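Local structure of leucine--tRNA ligase (Agrobacterium radiobacter, 5AH5) at residues G209-T212 with S213-N216; A671-R675 with F676-A680. The protein probably joins leucine to tRNA(Leu) at the expense of ATP, as a class I aminoacyl-tRNA synthetase linked to resistance to the antibiotic toxic moiety 84. One frame throughout, in Å; residues are numbered along the deposited sequence.

Interaction 1: residues G209-T212 with S213-N216; sequences GWPT and SVRN. With nucleotides of chain D.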
# COMPACT_ATOMS: atom_id res chain seq x y z
N GLY B 209 0.87 -12.45 0.66
CA GLY B 209 0.79 -11.47 1.74
C GLY B 209 0.05 -10.20 1.30
O GLY B 209 -0.03 -9.27 2.05
N TRP B 210 -0.52 -10.14 0.11
CA TRP B 210 -1.36 -8.95 -0.18
C TRP B 210 -2.85 -9.31 -0.10
O TRP B 210 -3.21 -10.42 -0.46
CB TRP B 210 -1.05 -8.43 -1.59
CG TRP B 210 0.26 -7.77 -1.75
CD1 TRP B 210 1.45 -8.14 -1.22
CD2 TRP B 210 0.52 -6.66 -2.60
NE1 TRP B 210 2.43 -7.26 -1.62
CE2 TRP B 210 1.87 -6.36 -2.50
CE3 TRP B 210 -0.29 -5.89 -3.44
CZ2 TRP B 210 2.45 -5.27 -3.18
CZ3 TRP B 210 0.29 -4.82 -4.12
CH2 TRP B 210 1.63 -4.52 -3.98
N PRO B 211 -3.71 -8.37 0.32
CA PRO B 211 -5.15 -8.61 0.24
C PRO B 211 -5.59 -8.98 -1.16
O PRO B 211 -5.07 -8.43 -2.16
CB PRO B 211 -5.74 -7.25 0.63
CG PRO B 211 -4.73 -6.67 1.52
CD PRO B 211 -3.41 -7.10 1.00
N THR B 212 -6.57 -9.88 -1.22
CA THR B 212 -7.04 -10.38 -2.49
C THR B 212 -7.80 -9.24 -3.19
O THR B 212 -7.85 -9.18 -4.39
CB THR B 212 -7.99 -11.60 -2.33
OG1 THR B 212 -9.16 -11.18 -1.66
CG2 THR B 212 -7.36 -12.73 -1.52
N SER B 213 -8.37 -8.34 -2.42
CA SER B 213 -9.00 -7.17 -2.98
C SER B 213 -8.04 -6.26 -3.80
O SER B 213 -8.37 -5.87 -4.91
CB SER B 213 -9.60 -6.35 -1.83
OG SER B 213 -8.60 -6.06 -0.84
N VAL B 214 -6.88 -5.93 -3.23
CA VAL B 214 -5.85 -5.11 -3.91
C VAL B 214 -5.36 -5.86 -5.16
O VAL B 214 -5.29 -5.31 -6.28
CB VAL B 214 -4.71 -4.77 -2.95
CG1 VAL B 214 -3.55 -4.13 -3.68
CG2 VAL B 214 -5.20 -3.83 -1.88
N ARG B 215 -5.14 -7.15 -5.00
CA ARG B 215 -4.71 -7.98 -6.14
C ARG B 215 -5.68 -8.01 -7.33
O ARG B 215 -5.26 -7.87 -8.50
CB ARG B 215 -4.39 -9.39 -5.70
CG ARG B 215 -3.12 -9.44 -4.87
CD ARG B 215 -2.69 -10.85 -4.65
NE ARG B 215 -3.42 -11.41 -3.53
CZ ARG B 215 -3.48 -12.71 -3.25
NH1 ARG B 215 -2.84 -13.62 -4.01
NH2 ARG B 215 -4.16 -13.10 -2.17
N ASN B 216 -6.96 -8.18 -7.02
CA ASN B 216 -8.02 -8.20 -8.00
C ASN B 216 -8.18 -6.79 -8.61
O ASN B 216 -8.42 -6.67 -9.75
CB ASN B 216 -9.36 -8.63 -7.37
CG ASN B 216 -10.51 -8.63 -8.39
OD1 ASN B 216 -10.52 -9.43 -9.31
ND2 ASN B 216 -11.40 -7.68 -8.28
P C D 4 -14.54 -13.46 -9.40
OP1 C D 4 -13.95 -14.82 -9.32
OP2 C D 4 -16.01 -13.27 -9.48
O5' C D 4 -14.17 -12.60 -8.12
C5' C D 4 -12.79 -12.34 -7.79
C4' C D 4 -12.67 -11.12 -6.91
O4' C D 4 -13.37 -9.97 -7.47
C3' C D 4 -13.28 -11.24 -5.53
O3' C D 4 -12.48 -12.05 -4.70
C2' C D 4 -13.31 -9.79 -5.11
O2' C D 4 -12.05 -9.31 -4.66
C1' C D 4 -13.79 -9.13 -6.40
N1 C D 4 -15.26 -8.98 -6.46
C2 C D 4 -15.85 -8.05 -5.60
O2 C D 4 -15.14 -7.43 -4.80
N3 C D 4 -17.19 -7.86 -5.65
C4 C D 4 -17.93 -8.56 -6.52
N4 C D 4 -19.25 -8.33 -6.54
C5 C D 4 -17.36 -9.51 -7.41
C6 C D 4 -16.03 -9.68 -7.35
P C D 3 -17.45 -12.98 -14.49
OP1 C D 3 -16.87 -14.32 -14.76
OP2 C D 3 -18.83 -12.84 -13.95
O5' C D 3 -16.46 -12.21 -13.50
C5' C D 3 -15.04 -12.38 -13.64
C4' C D 3 -14.30 -11.40 -12.76
O4' C D 3 -14.80 -10.05 -12.96
C3' C D 3 -14.45 -11.56 -11.26
O3' C D 3 -13.82 -12.69 -10.65
C2' C D 3 -13.87 -10.24 -10.80
O2' C D 3 -12.48 -10.17 -11.01
C1' C D 3 -14.56 -9.28 -11.78
N1 C D 3 -15.84 -8.74 -11.26
C2 C D 3 -15.79 -7.77 -10.26
O2 C D 3 -14.68 -7.38 -9.85
N3 C D 3 -16.95 -7.25 -9.78
C4 C D 3 -18.12 -7.70 -10.23
C5 C D 3 -18.20 -8.71 -11.24
C6 C D 3 -17.05 -9.19 -11.72
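Arg215 leaves the helix with CG beside its backbone N (chi1 -70°) and bends at chi3 (-83°), which turns its guanidinium back beside the carbonyl oxygens of Trp210 and Pro211 at the N-terminus of helix 212-222. Pro211 holds the N-cap position, and its carbonyl opens the helix by accepting the N-H of Arg215 at 3.1 Å from O to N. One residue on, Thr212 O takes the N-H of Asn216 at 3.0 Å. The folded arginine reaches the carbonyl oxygen of Trp210, ahead of the first turn, with NE at 3.2 Å and NH2 slightly farther; both bonds are weak and strongly bent. Pro211 O lies at the edge of the same guanidinium, in its plane, while the methyl CG2 of Thr212 comes obliquely to NH2 at 3.3 Å. On the buried side, the six-membered part of the Trp210 indole meets Val214, whose CG1 sits 3.7 Å from CE3 in an oblique approach. The indole is also held by the parallel-sheet core of the class I catalytic fold: NE1 donates to Phe556 O, and Leu534, Arg538 and Leu559 touch the side chain. Where the helix faces the tRNA, the Asn216 side chain extends with CG anti to the backbone N (chi1 179°) into the backbone of the RNA. Its ND2 lies 3.1 Å from O4' of C4 of chain D, and its OD1 accepts a hydrogen bond from the ribose hydroxyl O2' of C3 of chain D at 2.7 Å.

Interaction 2: residues A671-R675 with F676-A680; sequences ADVER and FHFNA. With nucleotides of chain D.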
# COMPACT_ATOMS: atom_id res chain seq x y z
N ALA B 671 1.69 -12.97 18.70
CA ALA B 671 1.07 -13.42 17.45
C ALA B 671 0.14 -12.33 16.86
O ALA B 671 0.10 -12.16 15.64
CB ALA B 671 0.27 -14.73 17.65
N ASP B 672 -0.58 -11.61 17.72
CA ASP B 672 -1.55 -10.65 17.24
C ASP B 672 -0.89 -9.37 16.63
O ASP B 672 -1.40 -8.87 15.68
CB ASP B 672 -2.54 -10.27 18.31
CG ASP B 672 -3.70 -11.39 18.48
OD1 ASP B 672 -3.95 -12.25 17.58
OD2 ASP B 672 -4.35 -11.32 19.52
N VAL B 673 0.17 -8.87 17.24
CA VAL B 673 0.93 -7.72 16.69
C VAL B 673 1.45 -8.07 15.35
O VAL B 673 1.31 -7.27 14.42
CB VAL B 673 2.05 -7.25 17.60
CG1 VAL B 673 3.00 -6.25 16.90
CG2 VAL B 673 1.48 -6.63 18.85
N GLU B 674 2.00 -9.26 15.21
CA GLU B 674 2.57 -9.60 13.93
C GLU B 674 1.57 -9.89 12.84
O GLU B 674 1.94 -9.89 11.66
CB GLU B 674 3.68 -10.64 14.06
CG GLU B 674 3.33 -12.06 13.89
CD GLU B 674 4.44 -12.99 14.44
OE1 GLU B 674 5.63 -12.58 14.52
OE2 GLU B 674 4.08 -14.14 14.82
N ARG B 675 0.28 -10.06 13.16
CA ARG B 675 -0.68 -10.14 12.06
C ARG B 675 -1.65 -8.94 12.04
O ARG B 675 -2.72 -9.04 11.42
CB ARG B 675 -1.42 -11.50 12.06
CG ARG B 675 -2.34 -11.67 13.23
CD ARG B 675 -3.04 -13.04 13.26
NE ARG B 675 -3.77 -13.15 14.51
CZ ARG B 675 -4.93 -13.79 14.68
NH1 ARG B 675 -5.52 -14.42 13.67
NH2 ARG B 675 -5.51 -13.79 15.87
N PHE B 676 -1.26 -7.86 12.73
CA PHE B 676 -2.01 -6.61 12.81
C PHE B 676 -3.36 -6.66 13.54
O PHE B 676 -4.21 -5.79 13.31
CB PHE B 676 -2.17 -5.97 11.37
CG PHE B 676 -0.93 -5.21 10.90
CD1 PHE B 676 0.30 -5.84 10.82
CD2 PHE B 676 -1.02 -3.86 10.50
CE1 PHE B 676 1.43 -5.15 10.37
CE2 PHE B 676 0.10 -3.14 10.09
CZ PHE B 676 1.32 -3.78 10.00
N HIS B 677 -3.55 -7.65 14.41
CA HIS B 677 -4.69 -7.70 15.31
C HIS B 677 -4.37 -6.95 16.59
O HIS B 677 -4.42 -7.53 17.71
CB HIS B 677 -5.07 -9.18 15.55
CG HIS B 677 -5.70 -9.81 14.35
ND1 HIS B 677 -6.67 -10.79 14.44
CD2 HIS B 677 -5.60 -9.51 13.04
CE1 HIS B 677 -7.08 -11.11 13.23
NE2 HIS B 677 -6.43 -10.36 12.36
N PHE B 678 -4.12 -5.62 16.45
CA PHE B 678 -3.70 -4.81 17.56
C PHE B 678 -4.79 -4.69 18.56
O PHE B 678 -4.51 -4.58 19.78
CB PHE B 678 -3.31 -3.36 17.13
CG PHE B 678 -2.27 -3.33 16.07
CD1 PHE B 678 -0.95 -3.59 16.37
CD2 PHE B 678 -2.63 -3.08 14.77
CE1 PHE B 678 0.02 -3.55 15.38
CE2 PHE B 678 -1.68 -3.06 13.76
CZ PHE B 678 -0.35 -3.30 14.07
N ASN B 679 -6.02 -4.62 18.08
CA ASN B 679 -7.12 -4.44 19.04
C ASN B 679 -7.25 -5.69 19.93
O ASN B 679 -7.40 -5.55 21.13
CB ASN B 679 -8.47 -4.14 18.39
CG ASN B 679 -8.88 -5.18 17.40
OD1 ASN B 679 -8.04 -5.92 16.91
ND2 ASN B 679 -10.16 -5.23 17.07
N ALA B 680 -7.07 -6.85 19.34
CA ALA B 680 -7.14 -8.13 20.20
C ALA B 680 -5.95 -8.24 21.12
O ALA B 680 -6.08 -8.67 22.25
CB ALA B 680 -7.26 -9.33 19.32
P A D 15 -9.42 -11.83 16.71
OP1 A D 15 -7.95 -11.86 16.87
OP2 A D 15 -10.02 -11.41 15.46
O5' A D 15 -9.95 -13.31 17.00
C5' A D 15 -9.58 -14.06 18.19
C4' A D 15 -10.40 -15.35 18.27
O4' A D 15 -11.78 -15.09 18.66
C3' A D 15 -10.55 -16.11 16.95
O3' A D 15 -9.47 -17.01 16.79
C2' A D 15 -11.79 -16.97 17.19
O2' A D 15 -11.52 -18.11 17.97
C1' A D 15 -12.64 -16.04 18.04
N9 A D 15 -13.62 -15.35 17.20
C8 A D 15 -13.47 -14.18 16.49
N7 A D 15 -14.55 -13.83 15.83
C5 A D 15 -15.47 -14.82 16.16
C6 A D 15 -16.82 -15.00 15.80
N6 A D 15 -17.50 -14.17 15.02
N1 A D 15 -17.45 -16.10 16.28
C2 A D 15 -16.78 -16.92 17.09
N3 A D 15 -15.52 -16.84 17.51
C4 A D 15 -14.91 -15.76 16.99
P U D 16 -8.52 -16.93 15.51
OP1 U D 16 -7.94 -15.53 15.48
OP2 U D 16 -9.28 -17.39 14.35
O5' U D 16 -7.33 -17.89 15.95
C5' U D 16 -7.10 -19.16 15.33
C4' U D 16 -6.12 -18.96 14.19
O4' U D 16 -4.92 -18.32 14.69
C3' U D 16 -5.62 -20.23 13.54
O3' U D 16 -5.27 -19.92 12.19
C2' U D 16 -4.49 -20.64 14.48
O2' U D 16 -3.52 -21.51 13.92
C1' U D 16 -3.89 -19.28 14.84
N1 U D 16 -3.29 -19.10 16.18
C2 U D 16 -2.66 -17.89 16.43
O2 U D 16 -2.58 -17.00 15.60
N3 U D 16 -2.12 -17.77 17.69
C4 U D 16 -2.15 -18.70 18.70
O4 U D 16 -1.62 -18.43 19.78
C5 U D 16 -2.81 -19.92 18.37
C6 U D 16 -3.35 -20.08 17.16
P A D 14 -12.67 -7.72 15.29
OP1 A D 14 -11.27 -7.30 14.86
OP2 A D 14 -13.57 -8.23 14.30
O5' A D 14 -12.54 -8.69 16.54
C5' A D 14 -11.82 -8.30 17.70
C4' A D 14 -11.78 -9.43 18.67
O4' A D 14 -13.09 -9.60 19.28
C3' A D 14 -11.44 -10.79 18.07
O3' A D 14 -10.02 -10.96 17.92
C2' A D 14 -12.04 -11.74 19.11
O2' A D 14 -11.22 -11.91 20.23
C1' A D 14 -13.28 -10.97 19.58
N9 A D 14 -14.57 -11.41 19.05
C8 A D 14 -15.44 -10.76 18.22
N7 A D 14 -16.57 -11.39 18.04
C5 A D 14 -16.43 -12.54 18.81
C6 A D 14 -17.30 -13.62 19.05
N6 A D 14 -18.50 -13.75 18.49
N1 A D 14 -16.85 -14.61 19.86
C2 A D 14 -15.65 -14.48 20.43
N3 A D 14 -14.76 -13.49 20.30
C4 A D 14 -15.21 -12.55 19.45
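Arg675 and His677, with Asp672 at the guanidinium edge, bind tRNA phosphates where helix 653-674 ends in a Schellman motif and the chain turns into helix 678-695, within the anticodon-binding domain. Phe676, with positive phi (67°), is the C-prime residue: His677 N bonds to Asp672 O at 2.8 Å and Phe676 N to Val673 O at 3.1 Å. This reversal brings the imidazole of His677 against the guanidinium of Arg675 in a flat stack, centres 3.9 Å apart and planes 24° from parallel; ND1 lies over the middle of the guanidinium, and CG of Arg675 makes a CH-pi contact with the same ring. The chain of Arg675 is extended from CG to NE, and Asp672 holds its end in orientation: NE and NH2 grip the single oxygen OD1 side-on, almost in the guanidinium plane, with NH2 to OD1 at 2.8 Å forming the salt bridge. Within that plane, NH1 and NH2 both donate to OP1 of U16 of chain D, NH2 at 3.0 Å. Carboxylate and phosphate thus take two neighbouring edges of the guanidinium, sharing NH2, and would probably stabilise its positive charge. The rings of Phe676 and Phe678 pack on helix 48-66, and Phe676 stacks with Tyr560. Two nucleotides earlier in the RNA, Asn679 ND2 donates to OP1 of A14 of chain D at 3.2 Å. At the phosphate between them, His677 ND1 donates to OP1 of A15 of chain D, 2.9 Å away at the edge of the ring and nearly straight at 170°.

Overall arrangement
Both interactions are short-range contacts at helix ends, and both touch the same tRNA, chain D, through different parts of it. Interaction 1 begins helix 212-222 and meets the riboses of C3 and C4; interaction 2 ends helix 653-674, begins the next helix and holds the phosphates of A14, A15 and U16. Their centres are 19 Å apart and their nearest atoms about 9 Å, so they do not touch. Strand 556-560 touches both: Phe556 and Leu559 meet residues of 209-216, and Tyr560 stacks on Phe676. The leucyl-adenylate analogue is about 11 Å from the side chains of both Trp210 and Phe676, so neither contact lines its pocket.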